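Ureidoglycolate hydrolase (Arabidopsis thaliana, PDB 4PXE) hydrolyses (S)-ureidoglycolate to glyoxylate, ammonium and carbon dioxide, a manganese-dependent step of plant purine breakdown that avoids releasing urea. Local coordinates at residues 136-141 with 400-405; 90-95 with 101-106; 229-234 with 375-380; 28-33 with 47-52; 148-153 with 341-346. All coordinates share one frame; numbering follows the deposited sequence.

Contact 1: residues 136-141 with 400-405; sequences SEEPTR and YSHKPE. With MN (manganese (II) ion), chain D; GLV (glyoxylic acid), chain E.
Glu138 and His402 join two loops at the second manganese site of this M20-family hydrolase, and the metal is what holds them together. Their CA atoms stay 10.8 Å apart, so the side chains must span the gap, and they do so from opposite directions. Glu138 OE2 binds the manganese at 2.2 Å, and His402 NE2 meets the same ion at 2.3 Å. Glu138 OE2 and His402 NE2 lie 3.3 Å from each other without a hydrogen bond, since both are spent on the metal; the carboxylate and imidazole planes are turned 54° apart. Asp103 and two waters complete the shell. The other ends of both ligands are fixed by Asn294 of the second subunit, whose ND2 donates to Glu138 OE1 and whose O pairs with His402 ND1. Glu137 serves the substrate side: bent at chi2 (-92°), its chain brings OE2 to 2.5 Å from O1 of the bound glyoxylate. One metal-bound water donates to Glu137 OE1 at 2.6 Å and also to glyoxylate O1. A carboxylate accepting from a water on manganese is consistent with the general-base role of the equivalent glutamate in M20 relatives.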
# COMPACT_ATOMS: atom_id res chain seq x y z
N SER A 136 -1.86 -15.77 18.73
CA SER A 136 -2.10 -14.49 18.06
C SER A 136 -3.56 -14.17 18.24
O SER A 136 -4.41 -15.07 18.15
CB SER A 136 -1.78 -14.60 16.57
OG SER A 136 -2.40 -13.56 15.84
N GLU A 137 -3.88 -12.90 18.48
CA GLU A 137 -5.26 -12.47 18.58
C GLU A 137 -5.60 -11.45 17.49
O GLU A 137 -6.76 -11.31 17.10
CB GLU A 137 -5.54 -11.88 19.97
CG GLU A 137 -6.98 -11.49 20.23
CD GLU A 137 -7.29 -10.05 19.89
OE1 GLU A 137 -6.36 -9.25 19.62
OE2 GLU A 137 -8.50 -9.71 19.90
N GLU A 138 -4.59 -10.73 17.00
CA GLU A 138 -4.83 -9.69 16.00
C GLU A 138 -4.89 -10.27 14.59
O GLU A 138 -4.21 -11.25 14.29
CB GLU A 138 -3.76 -8.60 16.10
CG GLU A 138 -3.70 -7.94 17.47
CD GLU A 138 -4.77 -6.92 17.69
OE1 GLU A 138 -5.76 -6.84 16.93
OE2 GLU A 138 -4.59 -6.15 18.66
N PRO A 139 -5.73 -9.68 13.71
CA PRO A 139 -5.95 -10.24 12.37
C PRO A 139 -4.91 -9.80 11.34
O PRO A 139 -5.08 -10.07 10.15
CB PRO A 139 -7.32 -9.66 11.98
CG PRO A 139 -7.35 -8.33 12.66
CD PRO A 139 -6.68 -8.59 14.01
N THR A 140 -3.84 -9.15 11.79
CA THR A 140 -2.87 -8.49 10.89
C THR A 140 -2.31 -9.36 9.77
O THR A 140 -2.29 -8.94 8.60
CB THR A 140 -1.68 -7.94 11.71
OG1 THR A 140 -2.19 -7.16 12.79
CG2 THR A 140 -0.77 -7.07 10.83
N ARG A 141 -1.82 -10.55 10.11
CA ARG A 141 -1.07 -11.31 9.12
C ARG A 141 -1.95 -12.06 8.12
O ARG A 141 -1.72 -11.96 6.92
CB ARG A 141 -0.10 -12.28 9.78
CG ARG A 141 0.80 -12.95 8.76
CD ARG A 141 2.08 -13.52 9.36
NE ARG A 141 2.97 -13.95 8.29
CZ ARG A 141 4.21 -14.38 8.44
NH1 ARG A 141 4.76 -14.46 9.65
NH2 ARG A 141 4.92 -14.73 7.37
N TYR A 400 -7.44 5.57 24.85
CA TYR A 400 -6.65 5.37 23.63
C TYR A 400 -6.18 3.93 23.51
O TYR A 400 -5.69 3.34 24.48
CB TYR A 400 -5.39 6.23 23.66
CG TYR A 400 -5.54 7.73 23.66
CD1 TYR A 400 -6.55 8.37 22.96
CD2 TYR A 400 -4.64 8.52 24.38
CE1 TYR A 400 -6.65 9.77 22.95
CE2 TYR A 400 -4.73 9.89 24.38
CZ TYR A 400 -5.73 10.51 23.67
OH TYR A 400 -5.81 11.89 23.70
N SER A 401 -6.30 3.37 22.31
CA SER A 401 -5.74 2.06 22.03
C SER A 401 -5.46 1.93 20.54
O SER A 401 -5.96 2.72 19.73
CB SER A 401 -6.66 0.96 22.56
OG SER A 401 -5.99 -0.29 22.60
N HIS A 402 -4.65 0.94 20.17
CA HIS A 402 -4.20 0.74 18.79
C HIS A 402 -3.45 1.95 18.25
O HIS A 402 -3.49 2.27 17.06
CB HIS A 402 -5.37 0.37 17.87
CG HIS A 402 -5.80 -1.05 17.99
ND1 HIS A 402 -6.81 -1.60 17.23
CD2 HIS A 402 -5.34 -2.04 18.79
CE1 HIS A 402 -6.96 -2.87 17.55
NE2 HIS A 402 -6.08 -3.17 18.49
N LYS A 403 -2.73 2.61 19.15
CA LYS A 403 -1.88 3.75 18.81
C LYS A 403 -0.91 3.96 19.97
O LYS A 403 -1.19 3.52 21.09
CB LYS A 403 -2.70 5.01 18.48
CG LYS A 403 -3.69 5.45 19.53
CD LYS A 403 -4.48 6.63 18.99
CE LYS A 403 -5.60 7.04 19.93
NZ LYS A 403 -6.33 8.21 19.35
N PRO A 404 0.23 4.62 19.71
CA PRO A 404 1.28 4.69 20.74
C PRO A 404 0.92 5.52 21.97
O PRO A 404 1.64 5.44 22.97
CB PRO A 404 2.46 5.32 19.98
CG PRO A 404 1.87 5.98 18.80
CD PRO A 404 0.70 5.13 18.41
N GLU A 405 -0.14 6.31 21.90
CA GLU A 405 -0.63 7.09 23.05
C GLU A 405 -1.31 6.22 24.11
O GLU A 405 -1.59 6.70 25.21
CB GLU A 405 -1.60 8.17 22.57
CG GLU A 405 -0.94 9.29 21.77
CD GLU A 405 -0.90 9.05 20.26
OE1 GLU A 405 -1.16 7.92 19.78
OE2 GLU A 405 -0.60 10.03 19.54
MN MN D . -6.03 -5.05 19.83
C1 GLV E . -8.83 -6.59 18.53
O1 GLV E . -9.02 -7.26 19.72
C2 GLV E . -9.96 -5.70 18.14
O2 GLV E . -10.98 -5.63 18.91
O3 GLV E . -9.90 -5.04 17.07
O HOH W 1 -6.42 -6.92 20.80
O HOH W 2 -7.59 -4.41 20.55

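Contact 2: residues 90-95 with 101-106; sequences GSHIDA and KYDGVV. With MN (manganese (II) ion), chain C; MN (manganese (II) ion), chain D.
His92 has its CG between the backbone N and the carbonyl carbon (chi1 63°), while Asp103 has its CG anti to the backbone N (chi1 179°), and the two torsions bring both side chains to one manganese ion. His92 NE2 binds that ion at 2.3 Å and Asp103 OD1 at 2.2 Å. Asp103 OD2 reaches the second manganese, also at 2.2 Å, so a single carboxylate bridges the pair. The remote nitrogen of the imidazole is steadied within its own loop: His92 ND1 makes weak bonds to Asp94 OD1 and to Asp94 O. Gly104, with no side chain and a positive phi, sets its CA over one face of the ring, 3.5 Å from the centroid and 23° off the normal, a CH-pi contact. A water joins the backbones, donating to Asp103 O at 2.7 Å and to Asp94 O at 2.8 Å. Beyond the metals, CG2 of Ile93 meets CG2 of Val105 at 4.4 Å, and Ser91 OG is bonded to Glu206. With His208 on the first ion and Glu138 and His402 on the second, this is the dinuclear, aspartate-bridged metal centre of the M20 peptidase family, set between strand 86-91 and helix 105-120.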
# COMPACT_ATOMS: atom_id res chain seq x y z
N GLY A 90 -5.46 -15.55 30.59
CA GLY A 90 -4.44 -15.19 29.63
C GLY A 90 -4.89 -14.18 28.60
O GLY A 90 -6.01 -13.69 28.65
N SER A 91 -4.00 -13.89 27.66
CA SER A 91 -4.23 -12.87 26.65
C SER A 91 -3.19 -13.04 25.54
O SER A 91 -2.57 -14.10 25.42
CB SER A 91 -4.16 -11.47 27.28
OG SER A 91 -4.81 -10.48 26.48
N HIS A 92 -3.00 -11.99 24.75
CA HIS A 92 -2.11 -12.07 23.58
C HIS A 92 -0.96 -11.07 23.71
O HIS A 92 -1.03 -10.12 24.51
CB HIS A 92 -2.90 -11.74 22.31
CG HIS A 92 -3.44 -10.35 22.30
ND1 HIS A 92 -2.84 -9.32 21.60
CD2 HIS A 92 -4.51 -9.80 22.93
CE1 HIS A 92 -3.52 -8.20 21.80
NE2 HIS A 92 -4.54 -8.47 22.60
N ILE A 93 0.10 -11.27 22.94
CA ILE A 93 1.16 -10.27 22.89
C ILE A 93 1.43 -9.74 21.48
O ILE A 93 2.29 -8.88 21.30
CB ILE A 93 2.48 -10.77 23.50
CG1 ILE A 93 3.03 -11.97 22.71
CG2 ILE A 93 2.30 -11.10 24.99
CD1 ILE A 93 4.26 -12.60 23.35
N ASP A 94 0.70 -10.23 20.48
CA ASP A 94 0.86 -9.60 19.17
C ASP A 94 0.29 -8.18 19.18
O ASP A 94 -0.56 -7.85 20.01
CB ASP A 94 0.39 -10.48 17.99
CG ASP A 94 -1.09 -10.88 18.06
OD1 ASP A 94 -1.69 -10.97 19.15
OD2 ASP A 94 -1.64 -11.17 16.97
N ALA A 95 0.81 -7.34 18.29
CA ALA A 95 0.51 -5.92 18.22
C ALA A 95 0.33 -5.53 16.76
O ALA A 95 1.19 -5.82 15.92
CB ALA A 95 1.64 -5.11 18.81
N LYS A 101 1.70 -0.48 23.86
CA LYS A 101 2.47 -1.46 24.61
C LYS A 101 1.63 -2.26 25.62
O LYS A 101 2.15 -3.15 26.29
CB LYS A 101 3.59 -0.77 25.42
CG LYS A 101 4.45 0.22 24.66
CD LYS A 101 5.60 0.76 25.53
CE LYS A 101 5.14 1.50 26.78
NZ LYS A 101 6.31 2.21 27.44
N TYR A 102 0.35 -1.93 25.74
CA TYR A 102 -0.49 -2.45 26.83
C TYR A 102 -1.58 -3.43 26.38
O TYR A 102 -1.94 -4.35 27.13
CB TYR A 102 -1.11 -1.28 27.63
CG TYR A 102 -0.08 -0.38 28.27
CD1 TYR A 102 0.37 -0.62 29.57
CD2 TYR A 102 0.46 0.70 27.57
CE1 TYR A 102 1.33 0.19 30.15
CE2 TYR A 102 1.42 1.51 28.14
CZ TYR A 102 1.84 1.25 29.43
OH TYR A 102 2.81 2.06 30.01
N ASP A 103 -2.08 -3.23 25.17
CA ASP A 103 -3.10 -4.12 24.60
C ASP A 103 -2.59 -5.56 24.60
O ASP A 103 -1.52 -5.84 24.06
CB ASP A 103 -3.41 -3.63 23.19
CG ASP A 103 -4.42 -4.48 22.49
OD1 ASP A 103 -5.17 -5.21 23.14
OD2 ASP A 103 -4.47 -4.41 21.25
N GLY A 104 -3.33 -6.46 25.23
CA GLY A 104 -2.93 -7.86 25.34
C GLY A 104 -1.84 -8.13 26.37
O GLY A 104 -1.97 -9.02 27.24
N VAL A 105 -0.76 -7.37 26.26
CA VAL A 105 0.42 -7.60 27.09
C VAL A 105 0.11 -7.55 28.59
O VAL A 105 0.60 -8.38 29.35
CB VAL A 105 1.56 -6.61 26.74
CG1 VAL A 105 2.75 -6.83 27.64
CG2 VAL A 105 1.97 -6.77 25.28
N VAL A 106 -0.74 -6.61 29.00
CA VAL A 106 -1.10 -6.53 30.42
C VAL A 106 -1.70 -7.84 30.95
O VAL A 106 -1.37 -8.27 32.06
CB VAL A 106 -2.07 -5.36 30.71
CG1 VAL A 106 -2.62 -5.44 32.14
CG2 VAL A 106 -1.36 -4.02 30.47
MN MN C . -6.32 -7.07 23.01
MN MN D . -6.03 -5.05 19.83
O HOH W 3 -0.08 -5.70 21.80
O HOH W 4 -7.69 -8.81 23.31
O HOH W 1 -6.42 -6.92 20.80
O HOH W 5 -8.52 -6.05 22.56
O HOH W 2 -7.59 -4.41 20.55

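Contact 3: residues 229-234 with 375-380; sequences AAPASL and RAYHDS. With GLV (glyoxylic acid), chain E.
A water bridges Arg375 O and Ala229 O, donating at 2.9 and 3.0 Å, in place of any direct hydrogen bond between the segments. Beside this bridge the CB of Ala229 lies 3.9 Å from Arg375 O. Further along, Pro231 packs on Tyr377: its CB touches ring atom CD1 at 3.6 Å, and its CG approaches both CB and CD1 of the tyrosine, the two side chains meeting at a slant. With chi1 at 55°, Tyr377 tucks its ring over its own backbone, flat against glyoxylate. The ligand lies across one face of the ring, with O2 3.4 Å above the plane and over its centre. That same oxygen accepts a hydrogen bond from Tyr377 N at 3.0 Å (N-H...O 146°), so one residue holds the ligand by both backbone and ring. Ala376 CB adds a contact to glyoxylate O2 at 3.5 Å. Arg307 of the same chain and Asn294 of the second subunit also bond the ligand, and Glu137 packs against the tyrosine ring. Strand 222-239 thus backs the loop 375-378 that leads into helix 379-383, and the loop forms a wall of the substrate pocket, which is completed across the dimer.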
# COMPACT_ATOMS: atom_id res chain seq x y z
N ALA A 229 -19.10 -7.36 22.45
CA ALA A 229 -19.83 -7.03 21.22
C ALA A 229 -19.52 -7.99 20.07
O ALA A 229 -18.49 -8.67 20.06
CB ALA A 229 -19.56 -5.59 20.82
N ALA A 230 -20.45 -8.05 19.12
CA ALA A 230 -20.40 -9.00 18.01
C ALA A 230 -19.58 -8.45 16.83
O ALA A 230 -19.97 -7.47 16.21
CB ALA A 230 -21.80 -9.30 17.54
N PRO A 231 -18.44 -9.10 16.54
CA PRO A 231 -17.55 -8.56 15.51
C PRO A 231 -17.69 -9.24 14.15
O PRO A 231 -17.93 -10.45 14.07
CB PRO A 231 -16.17 -8.87 16.08
CG PRO A 231 -16.37 -10.21 16.79
CD PRO A 231 -17.81 -10.20 17.30
N ALA A 232 -17.50 -8.46 13.09
CA ALA A 232 -17.44 -9.02 11.74
C ALA A 232 -16.38 -8.32 10.91
O ALA A 232 -16.00 -7.18 11.19
CB ALA A 232 -18.80 -8.91 11.04
N SER A 233 -15.89 -9.01 9.88
CA SER A 233 -14.98 -8.36 8.95
C SER A 233 -15.22 -8.86 7.53
O SER A 233 -15.64 -10.00 7.32
CB SER A 233 -13.52 -8.54 9.35
OG SER A 233 -13.06 -9.83 9.06
N LEU A 234 -14.98 -7.97 6.57
CA LEU A 234 -15.24 -8.22 5.17
C LEU A 234 -14.00 -7.88 4.34
O LEU A 234 -13.28 -6.94 4.66
CB LEU A 234 -16.38 -7.32 4.68
CG LEU A 234 -17.62 -7.08 5.55
CD1 LEU A 234 -18.53 -6.05 4.92
CD2 LEU A 234 -18.36 -8.39 5.75
N ARG A 375 -16.31 -3.42 23.86
CA ARG A 375 -16.55 -3.06 22.46
C ARG A 375 -15.55 -3.78 21.56
O ARG A 375 -15.90 -4.29 20.48
CB ARG A 375 -16.47 -1.55 22.28
CG ARG A 375 -17.48 -0.77 23.13
CD ARG A 375 -17.53 0.68 22.72
NE ARG A 375 -18.40 1.47 23.59
CZ ARG A 375 -19.73 1.48 23.52
NH1 ARG A 375 -20.36 0.73 22.62
NH2 ARG A 375 -20.44 2.24 24.35
N ALA A 376 -14.30 -3.81 22.00
CA ALA A 376 -13.28 -4.63 21.37
C ALA A 376 -13.65 -6.10 21.49
O ALA A 376 -14.40 -6.49 22.40
CB ALA A 376 -11.93 -4.38 22.03
N TYR A 377 -13.14 -6.93 20.59
CA TYR A 377 -13.21 -8.37 20.83
C TYR A 377 -11.91 -8.83 21.48
O TYR A 377 -10.94 -8.06 21.58
CB TYR A 377 -13.54 -9.16 19.54
CG TYR A 377 -12.59 -8.90 18.38
CD1 TYR A 377 -12.95 -8.03 17.33
CD2 TYR A 377 -11.34 -9.50 18.33
CE1 TYR A 377 -12.06 -7.78 16.28
CE2 TYR A 377 -10.46 -9.26 17.29
CZ TYR A 377 -10.82 -8.41 16.27
OH TYR A 377 -9.93 -8.17 15.24
N HIS A 378 -11.91 -10.07 21.97
CA HIS A 378 -10.81 -10.62 22.74
C HIS A 378 -10.83 -12.12 22.60
O HIS A 378 -11.84 -12.69 22.19
CB HIS A 378 -10.99 -10.30 24.23
CG HIS A 378 -11.10 -8.85 24.54
ND1 HIS A 378 -9.99 -8.02 24.66
CD2 HIS A 378 -12.17 -8.07 24.80
CE1 HIS A 378 -10.39 -6.80 24.97
NE2 HIS A 378 -11.71 -6.81 25.07
N ASP A 379 -9.75 -12.78 22.99
CA ASP A 379 -9.75 -14.24 23.09
C ASP A 379 -10.87 -14.77 23.98
O ASP A 379 -11.37 -15.87 23.75
CB ASP A 379 -8.38 -14.73 23.56
CG ASP A 379 -7.30 -14.47 22.52
OD1 ASP A 379 -7.44 -15.04 21.42
OD2 ASP A 379 -6.34 -13.71 22.78
N SER A 380 -11.26 -13.99 24.98
CA SER A 380 -12.39 -14.33 25.85
C SER A 380 -13.67 -14.63 25.05
O SER A 380 -14.49 -15.44 25.48
CB SER A 380 -12.66 -13.18 26.83
OG SER A 380 -11.63 -13.08 27.80
C1 GLV E . -8.83 -6.59 18.53
O1 GLV E . -9.02 -7.26 19.72
C2 GLV E . -9.96 -5.70 18.14
O2 GLV E . -10.98 -5.63 18.91
O3 GLV E . -9.90 -5.04 17.07
O HOH W 6 -16.29 -6.82 19.14

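Contact 4: residues 28-33 with 47-52; sequences SSFSDA and DVSARR
Phe30 lays its ring against the helix 45-60, meeting Ser49 and Ala50 with one face. Its CG stands anti to the carbonyl carbon (chi1 -55°), and the ring receives the CB of Ser49 at 3.9 Å from its centroid, 30° off the normal, a CH-pi contact. The nearest ring atom is Phe30 CD1, 3.5 Å from Ser49 CB. At the other ortho carbon, Phe30 CD2 comes within 3.9 Å of Ala50 CA and 4.2 Å of Ala50 CB. The backbone N of Ala50 also lies over this face, offset toward the rim, whereas Ser29 OG sits over the centre of the opposite face. With chi1 at -66°, Ser49 turns OG back to Asp45 O in a weak bond, and its CB is left facing the ring. Ser31 OG donates to Ala33 O at 2.7 Å, on a lone pair in the carbonyl plane. In the helix, Arg51 grips Asp47 side-on in a salt bridge, NE and NH2 both bonding OD2 at 2.9 Å. Ala50 packs on Ile93 of the loop after strand 86-91. An inverse gamma turn centred on Phe30 presents the aromatic ring, and the packing joins the loop after helix 17-28 to helix 45-60.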
# COMPACT_ATOMS: atom_id res chain seq x y z
N SER A 28 8.15 -4.28 24.86
CA SER A 28 7.88 -3.35 23.78
C SER A 28 9.08 -3.14 22.85
O SER A 28 8.92 -2.62 21.74
CB SER A 28 7.40 -2.00 24.33
OG SER A 28 8.47 -1.21 24.82
N SER A 29 10.27 -3.54 23.31
CA SER A 29 11.46 -3.42 22.46
C SER A 29 11.46 -4.41 21.31
O SER A 29 12.17 -4.21 20.33
CB SER A 29 12.73 -3.58 23.30
OG SER A 29 12.93 -4.93 23.67
N PHE A 30 10.67 -5.48 21.42
CA PHE A 30 10.55 -6.47 20.35
C PHE A 30 9.51 -5.97 19.34
O PHE A 30 8.35 -6.37 19.37
CB PHE A 30 10.17 -7.84 20.90
CG PHE A 30 11.11 -8.34 21.96
CD1 PHE A 30 12.46 -8.49 21.70
CD2 PHE A 30 10.64 -8.65 23.23
CE1 PHE A 30 13.33 -8.96 22.68
CE2 PHE A 30 11.50 -9.12 24.20
CZ PHE A 30 12.85 -9.26 23.93
N SER A 31 9.96 -5.11 18.45
CA SER A 31 9.05 -4.34 17.61
C SER A 31 9.66 -4.02 16.26
O SER A 31 10.85 -3.70 16.18
CB SER A 31 8.71 -3.03 18.32
OG SER A 31 7.90 -2.20 17.52
N ASP A 32 8.84 -4.07 15.22
CA ASP A 32 9.27 -3.63 13.90
C ASP A 32 9.02 -2.14 13.64
O ASP A 32 9.39 -1.61 12.60
CB ASP A 32 8.61 -4.49 12.81
CG ASP A 32 9.30 -5.84 12.65
OD1 ASP A 32 10.54 -5.89 12.75
OD2 ASP A 32 8.59 -6.84 12.43
N ALA A 33 8.38 -1.48 14.60
CA ALA A 33 8.19 -0.03 14.56
C ALA A 33 9.06 0.61 15.64
O ALA A 33 9.26 0.03 16.70
CB ALA A 33 6.73 0.32 14.78
N ASP A 47 8.04 -11.54 17.07
CA ASP A 47 7.10 -12.40 17.79
C ASP A 47 7.83 -13.52 18.52
O ASP A 47 7.56 -13.79 19.69
CB ASP A 47 6.07 -12.99 16.82
CG ASP A 47 5.01 -13.84 17.52
OD1 ASP A 47 4.57 -13.47 18.63
OD2 ASP A 47 4.60 -14.88 16.96
N VAL A 48 8.78 -14.15 17.83
CA VAL A 48 9.56 -15.23 18.42
C VAL A 48 10.35 -14.74 19.65
O VAL A 48 10.38 -15.42 20.68
CB VAL A 48 10.49 -15.90 17.37
CG1 VAL A 48 11.44 -16.90 18.05
CG2 VAL A 48 9.67 -16.60 16.30
N SER A 49 10.96 -13.57 19.55
CA SER A 49 11.68 -12.98 20.68
C SER A 49 10.76 -12.72 21.88
O SER A 49 11.12 -12.99 23.03
CB SER A 49 12.36 -11.67 20.27
OG SER A 49 13.39 -11.92 19.33
N ALA A 50 9.56 -12.22 21.61
CA ALA A 50 8.59 -11.95 22.66
C ALA A 50 8.07 -13.24 23.30
O ALA A 50 7.90 -13.30 24.52
CB ALA A 50 7.44 -11.12 22.12
N ARG A 51 7.82 -14.28 22.49
CA ARG A 51 7.43 -15.59 23.03
C ARG A 51 8.48 -16.12 24.00
O ARG A 51 8.15 -16.63 25.06
CB ARG A 51 7.25 -16.62 21.90
CG ARG A 51 6.09 -16.36 20.94
CD ARG A 51 6.14 -17.33 19.76
NE ARG A 51 5.08 -16.99 18.82
CZ ARG A 51 3.87 -17.53 18.82
NH1 ARG A 51 3.57 -18.51 19.66
NH2 ARG A 51 2.96 -17.10 17.96
N ARG A 52 9.74 -15.99 23.61
CA ARG A 52 10.84 -16.48 24.43
C ARG A 52 10.92 -15.72 25.75
O ARG A 52 11.15 -16.32 26.80
CB ARG A 52 12.16 -16.41 23.66
CG ARG A 52 12.19 -17.33 22.44
CD ARG A 52 13.41 -17.09 21.56
NE ARG A 52 14.66 -17.20 22.30
CZ ARG A 52 15.35 -18.34 22.44
NH1 ARG A 52 14.89 -19.46 21.89
NH2 ARG A 52 16.48 -18.35 23.12

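Contact 5: residues 148-153 with 341-346; sequences GSRLLA and IVNQDP
Arg150 and Asp345 form an end-on, two-pronged salt bridge between a helix and the residue just past a strand. Arg150 NH2 donates to Asp345 OD1 at 2.8 Å with an N-H...O angle of 157°, and Arg150 NH1 donates to Asp345 OD2 at 3.2 Å with an angle of 165°. Both oxygens are met on their syn sides, but the guanidinium and carboxylate planes are 45° apart, so the pair is twisted and not coplanar. Asp345 OD1 takes a second donor: Asn343 ND2 bonds it at 2.9 Å, approaching from the face of the carboxylate plane opposite to that used by Arg150 NH2. Three N-H donors thus restrict the rotation of the acid, and their combined pull would be expected to favour its charged form.

The arginine chain runs extended from CG to NE, which carries the guanidinium across a gap of 10.9 Å between the CA atoms of Arg150 and Asp345. At the inner end of the guanidinium, Arg150 NE bonds Ser145 O, fixing the group from behind. Asn343 stands at the guanidinium edge, its ND2 3.5 Å from Arg150 NH2, with the amide steeply inclined to the guanidinium. The amide oxygen of Asn343 pairs with Ser233 OG, so the amide uses both ends.

On the helix side Arg150 also packs on Leu158 of helix 156-164. Val342 and Asn343 both face Ser233 in a classic beta bulge, where strand 335-344 runs antiparallel to strand 222-239. The bridge therefore ties helix 147-152 to the end of strand 335-344, where it pairs with strand 222-239, beside helix 311-332, whose Arg314 bonds Asp345 O.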
# COMPACT_ATOMS: atom_id res chain seq x y z
N GLY A 148 -5.57 -18.37 17.61
CA GLY A 148 -5.34 -19.38 18.63
C GLY A 148 -6.59 -19.83 19.35
O GLY A 148 -6.83 -21.03 19.48
N SER A 149 -7.40 -18.88 19.82
CA SER A 149 -8.57 -19.22 20.62
C SER A 149 -9.72 -19.78 19.78
O SER A 149 -10.51 -20.58 20.28
CB SER A 149 -9.01 -18.04 21.50
OG SER A 149 -9.28 -16.89 20.71
N ARG A 150 -9.82 -19.37 18.51
CA ARG A 150 -10.82 -19.98 17.63
C ARG A 150 -10.52 -21.46 17.45
O ARG A 150 -11.44 -22.28 17.36
CB ARG A 150 -10.84 -19.30 16.26
CG ARG A 150 -11.48 -17.92 16.22
CD ARG A 150 -11.36 -17.37 14.78
NE ARG A 150 -11.75 -15.97 14.64
CZ ARG A 150 -12.99 -15.55 14.43
NH1 ARG A 150 -13.99 -16.43 14.36
NH2 ARG A 150 -13.23 -14.25 14.30
N LEU A 151 -9.23 -21.80 17.39
CA LEU A 151 -8.83 -23.21 17.32
C LEU A 151 -9.04 -23.94 18.64
O LEU A 151 -9.54 -25.07 18.64
CB LEU A 151 -7.37 -23.34 16.87
CG LEU A 151 -7.10 -23.06 15.40
CD1 LEU A 151 -5.61 -23.08 15.12
CD2 LEU A 151 -7.82 -24.06 14.49
N LEU A 152 -8.69 -23.32 19.76
CA LEU A 152 -8.94 -23.96 21.05
C LEU A 152 -10.43 -24.26 21.20
O LEU A 152 -10.81 -25.28 21.77
CB LEU A 152 -8.44 -23.09 22.20
CG LEU A 152 -6.93 -22.89 22.24
CD1 LEU A 152 -6.56 -21.79 23.23
CD2 LEU A 152 -6.23 -24.17 22.61
N ALA A 153 -11.27 -23.37 20.67
CA ALA A 153 -12.72 -23.54 20.74
C ALA A 153 -13.30 -24.48 19.68
O ALA A 153 -14.52 -24.61 19.56
CB ALA A 153 -13.42 -22.18 20.70
N ILE A 341 -17.18 -12.40 3.42
CA ILE A 341 -17.37 -12.19 4.85
C ILE A 341 -16.38 -13.12 5.55
O ILE A 341 -16.57 -14.34 5.61
CB ILE A 341 -18.82 -12.50 5.27
CG1 ILE A 341 -19.80 -11.59 4.51
CG2 ILE A 341 -18.98 -12.33 6.79
CD1 ILE A 341 -21.27 -11.88 4.77
N VAL A 342 -15.29 -12.54 6.04
CA VAL A 342 -14.20 -13.32 6.59
C VAL A 342 -14.62 -13.92 7.93
O VAL A 342 -14.31 -15.08 8.23
CB VAL A 342 -12.93 -12.46 6.74
CG1 VAL A 342 -11.83 -13.24 7.46
CG2 VAL A 342 -12.47 -11.97 5.37
N ASN A 343 -15.33 -13.13 8.72
CA ASN A 343 -15.94 -13.64 9.95
C ASN A 343 -17.16 -12.82 10.29
O ASN A 343 -17.25 -11.64 9.95
CB ASN A 343 -14.95 -13.68 11.12
CG ASN A 343 -14.44 -12.30 11.50
OD1 ASN A 343 -13.53 -11.77 10.86
ND2 ASN A 343 -15.00 -11.72 12.57
N GLN A 344 -18.12 -13.46 10.95
CA GLN A 344 -19.34 -12.80 11.36
C GLN A 344 -19.77 -13.52 12.62
O GLN A 344 -20.50 -14.51 12.57
CB GLN A 344 -20.40 -12.95 10.27
CG GLN A 344 -21.67 -12.17 10.49
CD GLN A 344 -22.62 -12.26 9.31
OE1 GLN A 344 -22.30 -12.88 8.29
NE2 GLN A 344 -23.78 -11.64 9.43
N ASP A 345 -19.27 -13.05 13.76
CA ASP A 345 -19.38 -13.79 14.99
C ASP A 345 -20.44 -13.20 15.90
O ASP A 345 -20.69 -12.01 15.88
CB ASP A 345 -18.03 -13.80 15.70
CG ASP A 345 -16.92 -14.34 14.82
OD1 ASP A 345 -15.96 -13.59 14.54
OD2 ASP A 345 -17.01 -15.52 14.41
N PRO A 346 -21.08 -14.06 16.72
CA PRO A 346 -22.06 -13.58 17.70
C PRO A 346 -21.38 -12.92 18.89
O PRO A 346 -20.19 -13.12 19.10
CB PRO A 346 -22.76 -14.87 18.13
CG PRO A 346 -21.72 -15.93 17.97
CD PRO A 346 -20.95 -15.52 16.73

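In the fold
Contacts 1, 2 and 3 are buried, each centred about 8 Å from the chain centre; contacts 4 and 5 are only partly buried, with centres about 17 and 11 Å out. Contacts 1 and 2 share one manganese ion and two waters, and Asp94 of contact 2 bonds Ser136 of contact 1. Contacts 1 and 3 meet at glyoxylate, and both touch the second subunit. Contacts 3 and 5 draw on neighbouring strands, 222-239 and 335-344, linked by Ser233 with Asn343; Asp379 with Ser149 joins their helical segments. Metal bonds dominate contacts 1 and 2, while contact 3 rests on ring packing, a water and the ligand, contact 5 on a salt bridge and contact 4 on aromatic packing.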